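PDB 5GHG: aminotransferase class-III from Ochrobactrum anthropi, which probably transfers amino groups between amines and carbonyl acceptors, using a pyridoxal phosphate cofactor that is bound here in its pyridoxamine form. Local coordinates for residues S7-D12 with P31-R36; I145-G150 with G182-Y187; K279-V284 with N302-A307; A407-R412 with E444-D449. The protein carries 1 engineered substitution. All blocks are in the same frame, centred on the assembly; numbering follows the deposited sequence.

Contact 1 (S7-D12 with P31-R36); sequences SLEARD and PLVIER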
loop_
_atom_site.group_PDB
_atom_site.type_symbol
_atom_site.label_atom_id
_atom_site.label_comp_id
_atom_site.label_asym_id
_atom_site.label_seq_id
_atom_site.Cartn_x
_atom_site.Cartn_y
_atom_site.Cartn_z
ATOM N N SER B 7 21.851 -15.416 13.689
ATOM C CA SER B 7 22.250 -14.086 13.260
ATOM C C SER B 7 21.105 -13.395 12.516
ATOM O O SER B 7 20.172 -14.042 12.010
ATOM C CB SER B 7 23.457 -14.157 12.338
ATOM O OG SER B 7 23.085 -14.674 11.083
ATOM N N LEU B 8 21.175 -12.063 12.455
ATOM C CA LEU B 8 20.182 -11.309 11.724
ATOM C C LEU B 8 20.127 -11.738 10.254
ATOM O O LEU B 8 19.038 -11.874 9.682
ATOM C CB LEU B 8 20.473 -9.803 11.820
ATOM C CG LEU B 8 20.195 -9.103 13.159
ATOM C CD1 LEU B 8 20.907 -7.766 13.224
ATOM C CD2 LEU B 8 18.710 -8.924 13.383
ATOM N N GLU B 9 21.290 -11.954 9.636
ATOM C CA GLU B 9 21.325 -12.322 8.230
ATOM C C GLU B 9 20.664 -13.689 7.995
ATOM O O GLU B 9 19.882 -13.860 7.056
ATOM C CB GLU B 9 22.773 -12.334 7.723
ATOM C CG GLU B 9 23.464 -10.956 7.667
ATOM C CD GLU B 9 23.993 -10.464 9.042
ATOM O OE1 GLU B 9 23.926 -11.214 10.043
ATOM O OE2 GLU B 9 24.455 -9.310 9.127
ATOM N N ALA B 10 20.965 -14.664 8.850
ATOM C CA ALA B 10 20.400 -15.993 8.705
ATOM C C ALA B 10 18.886 -15.987 8.918
ATOM O O ALA B 10 18.152 -16.681 8.215
ATOM C CB ALA B 10 21.067 -16.961 9.682
ATOM N N ARG B 11 18.404 -15.222 9.895
ATOM C CA ARG B 11 16.977 -15.175 10.146
ATOM C C ARG B 11 16.234 -14.458 9.015
ATOM O O ARG B 11 15.127 -14.856 8.650
ATOM C CB ARG B 11 16.687 -14.524 11.497
ATOM C CG ARG B 11 17.122 -15.423 12.658
ATOM C CD ARG B 11 16.585 -14.923 13.987
ATOM N NE ARG B 11 17.273 -13.724 14.399
ATOM C CZ ARG B 11 16.685 -12.572 14.712
ATOM N NH1 ARG B 11 15.384 -12.455 14.676
ATOM N NH2 ARG B 11 17.427 -11.548 15.074
ATOM N N ASP B 12 16.837 -13.413 8.448
ATOM C CA ASP B 12 16.256 -12.775 7.273
ATOM C C ASP B 12 16.110 -13.781 6.128
ATOM O O ASP B 12 15.059 -13.863 5.480
ATOM C CB ASP B 12 17.119 -11.586 6.841
ATOM C CG ASP B 12 16.472 -10.768 5.725
ATOM O OD1 ASP B 12 16.720 -11.089 4.546
ATOM O OD2 ASP B 12 15.690 -9.820 6.021
ATOM N N PRO B 31 21.190 -10.639 3.273
ATOM C CA PRO B 31 21.086 -9.200 3.054
ATOM C C PRO B 31 22.276 -8.459 3.675
ATOM O O PRO B 31 23.036 -9.017 4.476
ATOM C CB PRO B 31 19.799 -8.840 3.810
ATOM C CG PRO B 31 19.845 -9.759 4.992
ATOM C CD PRO B 31 20.467 -11.056 4.488
ATOM N N LEU B 32 22.417 -7.196 3.302
ATOM C CA LEU B 32 23.167 -6.229 4.086
ATOM C C LEU B 32 22.194 -5.570 5.062
ATOM O O LEU B 32 21.212 -4.957 4.636
ATOM C CB LEU B 32 23.813 -5.170 3.183
ATOM C CG LEU B 32 24.593 -4.095 3.955
ATOM C CD1 LEU B 32 25.813 -4.678 4.615
ATOM C CD2 LEU B 32 24.993 -2.948 3.053
ATOM N N VAL B 33 22.460 -5.683 6.364
ATOM C CA VAL B 33 21.512 -5.234 7.388
ATOM C C VAL B 33 21.947 -3.855 7.884
ATOM O O VAL B 33 23.082 -3.685 8.352
ATOM C CB VAL B 33 21.410 -6.243 8.537
ATOM C CG1 VAL B 33 20.316 -5.843 9.509
ATOM C CG2 VAL B 33 21.130 -7.661 7.976
ATOM N N ILE B 34 21.052 -2.870 7.791
ATOM C CA ILE B 34 21.345 -1.501 8.224
ATOM C C ILE B 34 20.847 -1.331 9.659
ATOM O O ILE B 34 19.748 -1.774 10.000
ATOM C CB ILE B 34 20.696 -0.468 7.295
ATOM C CG1 ILE B 34 21.201 -0.690 5.870
ATOM C CG2 ILE B 34 20.972 0.935 7.778
ATOM C CD1 ILE B 34 22.702 -0.545 5.729
ATOM N N GLU B 35 21.657 -0.681 10.486
ATOM C CA GLU B 35 21.400 -0.560 11.912
ATOM C C GLU B 35 20.904 0.829 12.331
ATOM O O GLU B 35 19.987 0.933 13.146
ATOM C CB GLU B 35 22.679 -0.897 12.694
ATOM C CG GLU B 35 22.636 -0.580 14.196
ATOM C CD GLU B 35 22.144 -1.749 15.038
ATOM O OE1 GLU B 35 22.041 -1.608 16.284
ATOM O OE2 GLU B 35 21.857 -2.825 14.464
ATOM N N ARG B 36 21.528 1.902 11.837
ATOM C CA ARG B 36 21.203 3.221 12.350
ATOM C C ARG B 36 21.581 4.290 11.356
ATOM O O ARG B 36 22.343 4.038 10.415
ATOM C CB ARG B 36 21.881 3.470 13.708
ATOM C CG ARG B 36 23.371 3.383 13.696
ATOM C CD ARG B 36 23.951 3.601 15.113
ATOM N NE ARG B 36 23.029 4.374 15.931
ATOM C CZ ARG B 36 22.363 3.882 16.972
ATOM N NH1 ARG B 36 22.551 2.612 17.348
ATOM N NH2 ARG B 36 21.510 4.655 17.636
HETATM O O HOH W 1 24.764 -7.355 7.144
#
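D12 OD2 is gripped by two partners, H16 ND1 of the same chain and S90 OG of the second subunit, while the other oxygen, OD1, bonds to H18 NE2. With CG anti to the backbone N (chi1 -173°), this pinned carboxylate runs past the ring of P31 in the opposite direction. D12 OD1 lies 3.4 Å from P31 CG, a van der Waals touch. E9 meets the same proline through its aliphatic part, CG sitting 3.8 Å from P31 O. Its chain bends at chi2 (80°) and crosses V33 obliquely, bringing E9 OE2 to 3.9 Å from V33 CG2. Helix 8-15 thus lies against P31, just before strand 32-38, and V33 within it, an outer strand of its sheet within the chain. L32, V33 and I34 pair in parallel with a strand of the second subunit, so the sheet runs on across the dimer interface. One water ties helix to strand, donating to E9 OE2 (2.8 Å) and accepting from V33 N (3.0 Å). On the other branch of the same valine, L8 CD1 packs on V33 CG1 at 4.2 Å. The helix itself starts at S7, the N-cap, whose OG accepts from A10 N at 3.1 Å.

Contact 2 (I145-G150 with G182-Y187); sequences ISRKRG and GCPHFY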
loop_
_atom_site.group_PDB
_atom_site.type_symbol
_atom_site.label_atom_id
_atom_site.label_comp_id
_atom_site.label_asym_id
_atom_site.label_seq_id
_atom_site.Cartn_x
_atom_site.Cartn_y
_atom_site.Cartn_z
ATOM N N ILE B 145 -2.562 6.895 -20.830
ATOM C CA ILE B 145 -1.298 6.797 -21.531
ATOM C C ILE B 145 -0.169 7.040 -20.526
ATOM O O ILE B 145 -0.123 8.083 -19.880
ATOM C CB ILE B 145 -1.215 7.802 -22.688
ATOM C CG1 ILE B 145 -2.333 7.520 -23.697
ATOM C CG2 ILE B 145 0.144 7.710 -23.389
ATOM C CD1 ILE B 145 -2.439 8.567 -24.785
ATOM N N SER B 146 0.743 6.076 -20.425
ATOM C CA SER B 146 1.966 6.162 -19.652
ATOM C C SER B 146 3.140 6.096 -20.616
ATOM O O SER B 146 2.960 6.104 -21.838
ATOM C CB SER B 146 2.024 5.012 -18.631
ATOM O OG SER B 146 3.023 5.295 -17.671
ATOM N N ARG B 147 4.337 5.986 -20.084
ATOM C CA ARG B 147 5.526 5.991 -20.934
ATOM C C ARG B 147 6.442 4.822 -20.625
ATOM O O ARG B 147 6.562 4.397 -19.473
ATOM C CB ARG B 147 6.308 7.295 -20.767
ATOM C CG ARG B 147 5.510 8.511 -21.121
ATOM C CD ARG B 147 6.280 9.764 -20.860
ATOM N NE ARG B 147 6.608 9.911 -19.441
ATOM C CZ ARG B 147 7.252 10.965 -18.944
ATOM N NH1 ARG B 147 7.601 11.946 -19.757
ATOM N NH2 ARG B 147 7.554 11.032 -17.649
ATOM N N LYS B 148 7.089 4.312 -21.659
ATOM C CA LYS B 148 8.150 3.335 -21.457
ATOM C C LYS B 148 9.195 3.889 -20.493
ATOM O O LYS B 148 9.603 5.043 -20.595
ATOM C CB LYS B 148 8.793 2.967 -22.797
ATOM C CG LYS B 148 7.910 2.071 -23.650
ATOM C CD LYS B 148 8.629 1.733 -24.959
ATOM C CE LYS B 148 7.778 0.895 -25.891
ATOM N NZ LYS B 148 8.634 0.390 -27.021
ATOM N N ARG B 149 9.613 3.056 -19.552
ATOM C CA ARG B 149 10.583 3.392 -18.508
ATOM C C ARG B 149 10.027 4.334 -17.450
ATOM O O ARG B 149 10.745 4.675 -16.512
ATOM C CB ARG B 149 11.889 3.966 -19.101
ATOM C CG ARG B 149 12.711 2.904 -19.846
ATOM C CD ARG B 149 13.945 3.472 -20.583
ATOM N NE ARG B 149 14.975 3.939 -19.649
ATOM C CZ ARG B 149 16.057 4.646 -20.011
ATOM N NH1 ARG B 149 16.937 5.029 -19.097
ATOM N NH2 ARG B 149 16.255 4.962 -21.289
ATOM N N GLY B 150 8.759 4.746 -17.547
ATOM C CA GLY B 150 8.123 5.401 -16.426
ATOM C C GLY B 150 7.933 4.446 -15.254
ATOM O O GLY B 150 7.899 3.228 -15.412
ATOM N N GLY B 182 6.490 6.668 -26.017
ATOM C CA GLY B 182 7.931 6.516 -25.973
ATOM C C GLY B 182 8.596 7.125 -24.742
ATOM O O GLY B 182 8.091 8.045 -24.093
ATOM N N CYS B 183 9.782 6.602 -24.436
ATOM C CA CYS B 183 10.622 7.169 -23.377
ATOM C C CYS B 183 11.367 8.401 -23.906
ATOM O O CYS B 183 12.063 8.296 -24.918
ATOM C CB CYS B 183 11.635 6.146 -22.885
ATOM S SG CYS B 183 12.757 6.843 -21.653
ATOM N N PRO B 184 11.282 9.573 -23.218
ATOM C CA PRO B 184 11.975 10.780 -23.698
ATOM C C PRO B 184 13.442 10.835 -23.300
ATOM O O PRO B 184 13.897 11.773 -22.651
ATOM C CB PRO B 184 11.144 11.914 -23.076
ATOM C CG PRO B 184 10.588 11.335 -21.834
ATOM C CD PRO B 184 10.418 9.855 -22.053
ATOM N N HIS B 185 14.207 9.812 -23.693
ATOM C CA HIS B 185 15.632 9.728 -23.359
ATOM C C HIS B 185 16.455 9.925 -24.629
ATOM O O HIS B 185 16.668 8.981 -25.389
ATOM C CB HIS B 185 15.988 8.395 -22.704
ATOM C CG HIS B 185 17.387 8.368 -22.148
ATOM N ND1 HIS B 185 18.006 7.209 -21.753
ATOM C CD2 HIS B 185 18.283 9.361 -21.938
ATOM C CE1 HIS B 185 19.215 7.486 -21.307
ATOM N NE2 HIS B 185 19.408 8.784 -21.407
ATOM N N PHE B 186 16.929 11.151 -24.840
ATOM C CA PHE B 186 17.571 11.503 -26.106
ATOM C C PHE B 186 18.808 10.639 -26.366
ATOM O O PHE B 186 19.017 10.151 -27.484
ATOM C CB PHE B 186 17.916 12.990 -26.097
ATOM C CG PHE B 186 18.575 13.477 -27.353
ATOM C CD1 PHE B 186 17.968 13.311 -28.584
ATOM C CD2 PHE B 186 19.796 14.146 -27.287
ATOM C CE1 PHE B 186 18.572 13.778 -29.750
ATOM C CE2 PHE B 186 20.408 14.624 -28.454
ATOM C CZ PHE B 186 19.786 14.429 -29.687
ATOM N N TYR B 187 19.623 10.422 -25.337
ATOM C CA TYR B 187 20.841 9.627 -25.494
ATOM C C TYR B 187 20.554 8.220 -26.001
ATOM O O TYR B 187 21.346 7.654 -26.760
ATOM C CB TYR B 187 21.580 9.577 -24.143
ATOM C CG TYR B 187 22.839 8.729 -24.130
ATOM C CD1 TYR B 187 23.983 9.145 -24.802
ATOM C CD2 TYR B 187 22.897 7.545 -23.407
ATOM C CE1 TYR B 187 25.152 8.378 -24.775
ATOM C CE2 TYR B 187 24.056 6.777 -23.374
ATOM C CZ TYR B 187 25.177 7.197 -24.058
ATOM O OH TYR B 187 26.326 6.446 -24.037
#
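A single hydrogen bond joins the two segments: R149 NH2 donates to H185 ND1 over 2.9 Å at an N-H...N angle of 151°. The guanidinium and imidazole planes are 65° apart, yet the donor stays close to the ring plane and approaches at its edge. With ND1 accepting, the proton probably sits on NE2, which bonds to E373 OE1. A second nitrogen of the guanidinium, R149 NH1, is held by G231 O. The remaining contacts are van der Waals. C183 SG, anti to its backbone N, rests 3.7 Å from R149 CD, while C183 CB presses to 3.3 Å on K148 O. An alanine in place of R149 would probably leave H185 ND1 without this donor and strip cover from C183 SG. R147 crosses P184 at about a right angle, NH1 lying 3.7 Å from P184 CG; its guanidinium is anchored by E225 O and Y240 OH. P184 centres an inverse gamma turn. In the other segment, R147 to G150 form a type II beta turn, with R149 at positive phi. This turn follows strand 143-147 and leads straight into Y151, H152 and G153 of the PMP pocket, an active-site loop at the strand's C-terminal end.

Contact 3 (K279-V284 with N302-A307); sequences KPDILV and NERVYA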
loop_
_atom_site.group_PDB
_atom_site.type_symbol
_atom_site.label_atom_id
_atom_site.label_comp_id
_atom_site.label_asym_id
_atom_site.label_seq_id
_atom_site.Cartn_x
_atom_site.Cartn_y
_atom_site.Cartn_z
ATOM N N LYS B 279 1.549 21.913 -16.133
ATOM C CA LYS B 279 0.301 22.416 -15.570
ATOM C C LYS B 279 -0.632 21.229 -15.372
ATOM O O LYS B 279 -1.602 21.057 -16.104
ATOM C CB LYS B 279 -0.322 23.485 -16.482
ATOM C CG LYS B 279 0.559 24.717 -16.600
ATOM C CD LYS B 279 -0.126 25.860 -17.341
ATOM C CE LYS B 279 0.750 27.118 -17.309
ATOM N NZ LYS B 279 0.340 28.110 -18.352
ATOM N N PRO B 280 -0.342 20.382 -14.375
ATOM C CA PRO B 280 -1.134 19.171 -14.194
ATOM C C PRO B 280 -2.537 19.452 -13.682
ATOM O O PRO B 280 -2.780 20.439 -12.982
ATOM C CB PRO B 280 -0.329 18.374 -13.163
ATOM C CG PRO B 280 0.431 19.424 -12.392
ATOM C CD PRO B 280 0.773 20.477 -13.424
ATOM N N ASP B 281 -3.455 18.545 -14.023
ATOM C CA ASP B 281 -4.778 18.512 -13.411
ATOM C C ASP B 281 -4.794 17.730 -12.104
ATOM O O ASP B 281 -5.649 17.986 -11.245
ATOM C CB ASP B 281 -5.787 17.884 -14.379
ATOM C CG ASP B 281 -5.897 18.650 -15.678
ATOM O OD1 ASP B 281 -6.532 19.718 -15.659
ATOM O OD2 ASP B 281 -5.335 18.193 -16.713
ATOM N N ILE B 282 -3.877 16.779 -11.969
ATOM C CA ILE B 282 -3.756 15.890 -10.823
ATOM C C ILE B 282 -2.268 15.806 -10.481
ATOM O O ILE B 282 -1.431 15.652 -11.377
ATOM C CB ILE B 282 -4.329 14.491 -11.131
ATOM C CG1 ILE B 282 -5.798 14.583 -11.562
ATOM C CG2 ILE B 282 -4.148 13.517 -9.934
ATOM C CD1 ILE B 282 -6.400 13.235 -11.964
ATOM N N LEU B 283 -1.936 15.894 -9.195
ATOM C CA LEU B 283 -0.542 15.863 -8.753
ATOM C C LEU B 283 -0.410 14.818 -7.645
ATOM O O LEU B 283 -1.146 14.876 -6.663
ATOM C CB LEU B 283 -0.083 17.237 -8.255
ATOM C CG LEU B 283 1.414 17.427 -8.049
ATOM C CD1 LEU B 283 1.790 18.883 -8.266
ATOM C CD2 LEU B 283 1.849 16.970 -6.661
ATOM N N VAL B 284 0.535 13.889 -7.804
ATOM C CA VAL B 284 0.711 12.751 -6.899
ATOM C C VAL B 284 2.006 12.945 -6.124
ATOM O O VAL B 284 3.055 13.253 -6.714
ATOM C CB VAL B 284 0.719 11.416 -7.655
ATOM C CG1 VAL B 284 0.756 10.230 -6.659
ATOM C CG2 VAL B 284 -0.479 11.282 -8.623
ATOM N N ASN B 302 -7.583 19.300 -9.286
ATOM C CA ASN B 302 -8.052 20.667 -9.465
ATOM C C ASN B 302 -9.575 20.683 -9.597
ATOM O O ASN B 302 -10.252 19.646 -9.488
ATOM C CB ASN B 302 -7.340 21.332 -10.631
ATOM C CG ASN B 302 -7.664 20.707 -11.973
ATOM O OD1 ASN B 302 -8.529 19.851 -12.085
ATOM N ND2 ASN B 302 -6.980 21.160 -13.003
ATOM N N GLU B 303 -10.135 21.878 -9.797
ATOM C CA GLU B 303 -11.585 22.002 -9.845
ATOM C C GLU B 303 -12.159 21.335 -11.102
ATOM O O GLU B 303 -13.230 20.730 -11.051
ATOM C CB GLU B 303 -11.986 23.479 -9.780
ATOM C CG GLU B 303 -13.495 23.706 -9.673
ATOM C CD GLU B 303 -14.091 23.140 -8.388
ATOM O OE1 GLU B 303 -15.281 22.781 -8.407
ATOM O OE2 GLU B 303 -13.371 23.040 -7.350
ATOM N N ARG B 304 -11.445 21.428 -12.218
ATOM C CA ARG B 304 -11.852 20.746 -13.433
ATOM C C ARG B 304 -12.112 19.264 -13.175
ATOM O O ARG B 304 -13.129 18.715 -13.600
ATOM C CB ARG B 304 -10.773 20.920 -14.506
ATOM C CG ARG B 304 -10.992 20.151 -15.799
ATOM C CD ARG B 304 -9.729 20.168 -16.624
ATOM N NE ARG B 304 -9.893 19.547 -17.935
ATOM C CZ ARG B 304 -8.902 19.348 -18.793
ATOM N NH1 ARG B 304 -7.662 19.704 -18.473
ATOM N NH2 ARG B 304 -9.151 18.788 -19.969
ATOM N N VAL B 305 -11.193 18.603 -12.454
ATOM C CA VAL B 305 -11.382 17.201 -12.125
ATOM C C VAL B 305 -12.481 17.030 -11.100
ATOM O O VAL B 305 -13.328 16.140 -11.224
ATOM C CB VAL B 305 -10.056 16.580 -11.638
ATOM C CG1 VAL B 305 -10.263 15.151 -11.146
ATOM C CG2 VAL B 305 -9.006 16.629 -12.746
ATOM N N TYR B 306 -12.487 17.868 -10.063
ATOM C CA TYR B 306 -13.379 17.662 -8.925
ATOM C C TYR B 306 -14.841 18.007 -9.250
ATOM O O TYR B 306 -15.741 17.378 -8.701
ATOM C CB TYR B 306 -12.910 18.494 -7.732
ATOM C CG TYR B 306 -13.765 18.342 -6.488
ATOM C CD1 TYR B 306 -13.789 17.157 -5.771
ATOM C CD2 TYR B 306 -14.543 19.410 -6.026
ATOM C CE1 TYR B 306 -14.568 17.019 -4.629
ATOM C CE2 TYR B 306 -15.326 19.289 -4.891
ATOM C CZ TYR B 306 -15.336 18.092 -4.196
ATOM O OH TYR B 306 -16.123 17.972 -3.070
ATOM N N ALA B 307 -15.076 18.980 -10.125
ATOM C CA ALA B 307 -16.439 19.503 -10.342
ATOM C C ALA B 307 -17.475 18.411 -10.645
ATOM O O ALA B 307 -18.498 18.365 -9.956
ATOM C CB ALA B 307 -16.414 20.546 -11.456
HETATM O O HOH W 2 -4.780 19.736 -18.633
#
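The backbones meet where N302 N donates to D281 O (3.1 Å), nearly along the C=O axis, joining the residue before strand 282-285 to the N-cap of helix 303-306. D281 and N302 lie side by side and point the same way, their carboxylate and amide planes 75° apart. N302 ND2 reaches D281 OD1 at 3.1 Å, in the direction of that oxygen's anti lone pair. The other branch of the amide, N302 OD1, caps the helix by accepting from V305 N at 3.0 Å; for this CG takes the crowded position between backbone N and carbonyl carbon (chi1 66°). From the first turn, R304 extends its chain from CG to NE and crosses D281 obliquely. Its NH1 forms a salt bridge to D281 OD1 at 3.0 Å, arriving from above the carboxylate plane. D281 OD2 accepts from L255 N of the neighbouring strand 254-258 and from a water at 2.5 Å. Next to these bonds, V305 CG2 touches D281 CB at 3.8 Å and I282 CG1 at 4.0 Å, the latter pair crossing at about a right angle and backed by helix 118-135. The buried carboxylate, surrounded by two amide N-H donors, an arginine and a helix N-terminus, is therefore likely to stay ionised, its charge tying the helix to two adjacent strands of one sheet.

Contact 4 (A407-R412 with E444-D449); sequences AVLQER and EATLND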
loop_
_atom_site.group_PDB
_atom_site.type_symbol
_atom_site.label_atom_id
_atom_site.label_comp_id
_atom_site.label_asym_id
_atom_site.label_seq_id
_atom_site.Cartn_x
_atom_site.Cartn_y
_atom_site.Cartn_z
ATOM N N ALA B 407 29.108 -1.753 -6.719
ATOM C CA ALA B 407 29.751 -2.505 -5.641
ATOM C C ALA B 407 31.046 -1.835 -5.181
ATOM O O ALA B 407 31.336 -1.778 -3.981
ATOM C CB ALA B 407 30.009 -3.941 -6.087
ATOM N N VAL B 408 31.843 -1.333 -6.124
ATOM C CA VAL B 408 33.071 -0.638 -5.758
ATOM C C VAL B 408 32.756 0.665 -5.030
ATOM O O VAL B 408 33.395 1.013 -4.033
ATOM C CB VAL B 408 33.940 -0.384 -7.003
ATOM C CG1 VAL B 408 35.101 0.550 -6.639
ATOM C CG2 VAL B 408 34.469 -1.681 -7.544
ATOM N N LEU B 409 31.755 1.399 -5.512
ATOM C CA LEU B 409 31.372 2.632 -4.845
ATOM C C LEU B 409 30.936 2.363 -3.397
ATOM O O LEU B 409 31.267 3.138 -2.488
ATOM C CB LEU B 409 30.261 3.322 -5.630
ATOM C CG LEU B 409 29.819 4.722 -5.276
ATOM C CD1 LEU B 409 30.982 5.691 -5.237
ATOM C CD2 LEU B 409 28.776 5.201 -6.290
ATOM N N GLN B 410 30.211 1.264 -3.165
ATOM C CA GLN B 410 29.832 0.898 -1.805
ATOM C C GLN B 410 31.055 0.558 -0.945
ATOM O O GLN B 410 31.099 0.889 0.243
ATOM C CB GLN B 410 28.845 -0.275 -1.823
ATOM C CG GLN B 410 28.368 -0.720 -0.433
ATOM C CD GLN B 410 27.332 -1.829 -0.534
ATOM O OE1 GLN B 410 26.410 -1.738 -1.344
ATOM N NE2 GLN B 410 27.507 -2.904 0.229
ATOM N N GLU B 411 32.056 -0.101 -1.536
ATOM C CA GLU B 411 33.318 -0.312 -0.830
ATOM C C GLU B 411 33.955 1.014 -0.420
ATOM O O GLU B 411 34.628 1.089 0.609
ATOM C CB GLU B 411 34.311 -1.085 -1.701
ATOM C CG GLU B 411 33.961 -2.514 -2.004
ATOM C CD GLU B 411 35.023 -3.168 -2.895
ATOM O OE1 GLU B 411 34.744 -3.401 -4.105
ATOM O OE2 GLU B 411 36.171 -3.372 -2.405
ATOM N N ARG B 412 33.800 2.046 -1.237
ATOM C CA ARG B 412 34.329 3.359 -0.945
ATOM C C ARG B 412 33.376 4.202 -0.086
ATOM O O ARG B 412 33.572 5.415 0.037
ATOM C CB ARG B 412 34.660 4.092 -2.248
ATOM C CG ARG B 412 35.904 3.539 -2.928
ATOM C CD ARG B 412 36.161 4.155 -4.289
ATOM N NE ARG B 412 37.460 3.755 -4.837
ATOM C CZ ARG B 412 38.601 4.361 -4.540
ATOM N NH1 ARG B 412 38.606 5.407 -3.700
ATOM N NH2 ARG B 412 39.731 3.929 -5.083
ATOM N N GLU B 444 34.532 9.278 -8.966
ATOM C CA GLU B 444 35.670 9.391 -9.874
ATOM C C GLU B 444 36.690 8.282 -9.628
ATOM O O GLU B 444 37.154 7.629 -10.571
ATOM C CB GLU B 444 36.333 10.758 -9.733
ATOM C CG GLU B 444 37.591 10.871 -10.574
ATOM C CD GLU B 444 38.167 12.279 -10.580
ATOM O OE1 GLU B 444 37.832 13.077 -9.682
ATOM O OE2 GLU B 444 38.943 12.577 -11.504
ATOM N N ALA B 445 37.053 8.065 -8.357
ATOM C CA ALA B 445 38.008 7.008 -8.030
ATOM C C ALA B 445 37.443 5.631 -8.377
ATOM O O ALA B 445 38.177 4.742 -8.817
ATOM C CB ALA B 445 38.384 7.084 -6.551
ATOM N N THR B 446 36.143 5.441 -8.165
ATOM C CA THR B 446 35.479 4.199 -8.549
ATOM C C THR B 446 35.629 3.931 -10.044
ATOM O O THR B 446 35.948 2.814 -10.460
ATOM C CB THR B 446 33.989 4.258 -8.197
ATOM O OG1 THR B 446 33.832 4.220 -6.777
ATOM C CG2 THR B 446 33.269 3.086 -8.802
ATOM N N LEU B 447 35.363 4.944 -10.866
ATOM C CA LEU B 447 35.448 4.741 -12.309
ATOM C C LEU B 447 36.887 4.431 -12.732
ATOM O O LEU B 447 37.105 3.611 -13.620
ATOM C CB LEU B 447 34.914 5.959 -13.045
ATOM C CG LEU B 447 33.424 6.191 -12.778
ATOM C CD1 LEU B 447 32.908 7.381 -13.564
ATOM C CD2 LEU B 447 32.619 4.951 -13.099
ATOM N N ASN B 448 37.869 5.070 -12.094
ATOM C CA ASN B 448 39.270 4.737 -12.383
ATOM C C ASN B 448 39.597 3.297 -11.989
ATOM O O ASN B 448 40.256 2.574 -12.741
ATOM C CB ASN B 448 40.194 5.725 -11.688
ATOM C CG ASN B 448 40.132 7.096 -12.318
ATOM O OD1 ASN B 448 39.711 7.230 -13.471
ATOM N ND2 ASN B 448 40.513 8.114 -11.585
ATOM N N ASP B 449 39.142 2.862 -10.807
ATOM C CA ASP B 449 39.356 1.480 -10.380
ATOM C C ASP B 449 38.736 0.495 -11.369
ATOM O O ASP B 449 39.363 -0.504 -11.740
ATOM C CB ASP B 449 38.762 1.238 -8.999
ATOM C CG ASP B 449 39.634 1.784 -7.879
ATOM O OD1 ASP B 449 40.769 2.220 -8.172
ATOM O OD2 ASP B 449 39.164 1.762 -6.695
HETATM O O HOH W 3 38.018 0.554 -4.893
#
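Helices 400-411 and 433-455 pack here: the axes of 407-411 and 444-449 come within 9.2 Å, their N-to-C directions 129° from each other. The tight part centres on T446, which enters between V408 and L409. T446 CG2, anti to the backbone N, slides past V408 and lies 3.8 Å from V408 CG1. T446 OG1 turns its bond inward to A442 O of its own helix, and so meets L409 only by packing, 3.6 Å from L409 CD1. L409 in turn leans on V414 and S416 of strand 414-419, which seats helix 400-411 against the sheet. Toward solvent the contact turns polar, built from long side chains. R412, the first residue beyond helical geometry, extends from CG to NE with CD passing 3.4 Å from T446 OG1. A chi4 of -84° then lays one guanidinium face on A445, whose CB sits 3.3 Å above the plane, over its centre. Tip to tip with D449, the arginine grips one oxygen with two nitrogens: NH2 to D449 OD2 at 2.8 Å and NE to the same atom at 3.2 Å. A water donates to D449 OD2 as well, and accepts a weak bond from R412 NE. An alanine in place of D449 would probably leave the guanidinium held mainly by its packing on A445 and freer to swing into solvent. Both charged residues also touch a crystal neighbour, which may influence their conformation; on this solvent side the salt bridge is probably weakened by hydration, and the packing of the join rests on T446 and its aliphatic neighbours.

Contacts 2 and 3 reach the same mixed sheet, at strands 143-147 and 282-285, with nearest atoms about 11 Å apart. Contacts 1 and 4 belong with the other sheet, contact 1 at its outer strand 32-38 and contact 4 through a helix leaning on strand 414-419; they touch where L32 CD2 packs on Q410 NE2. Contacts 1 and 3 are buried, contacts 2 and 4 only partly. The two salt bridges differ accordingly: a buried carboxylate shared among several donors in contact 3, a hydrated surface pair in contact 4. Contact 2 uses a histidine nitrogen, probably unprotonated, as acceptor, and its R147 side chain lies about 9 Å from the cofactor, whereas contact 1 relies on a water and on the second subunit.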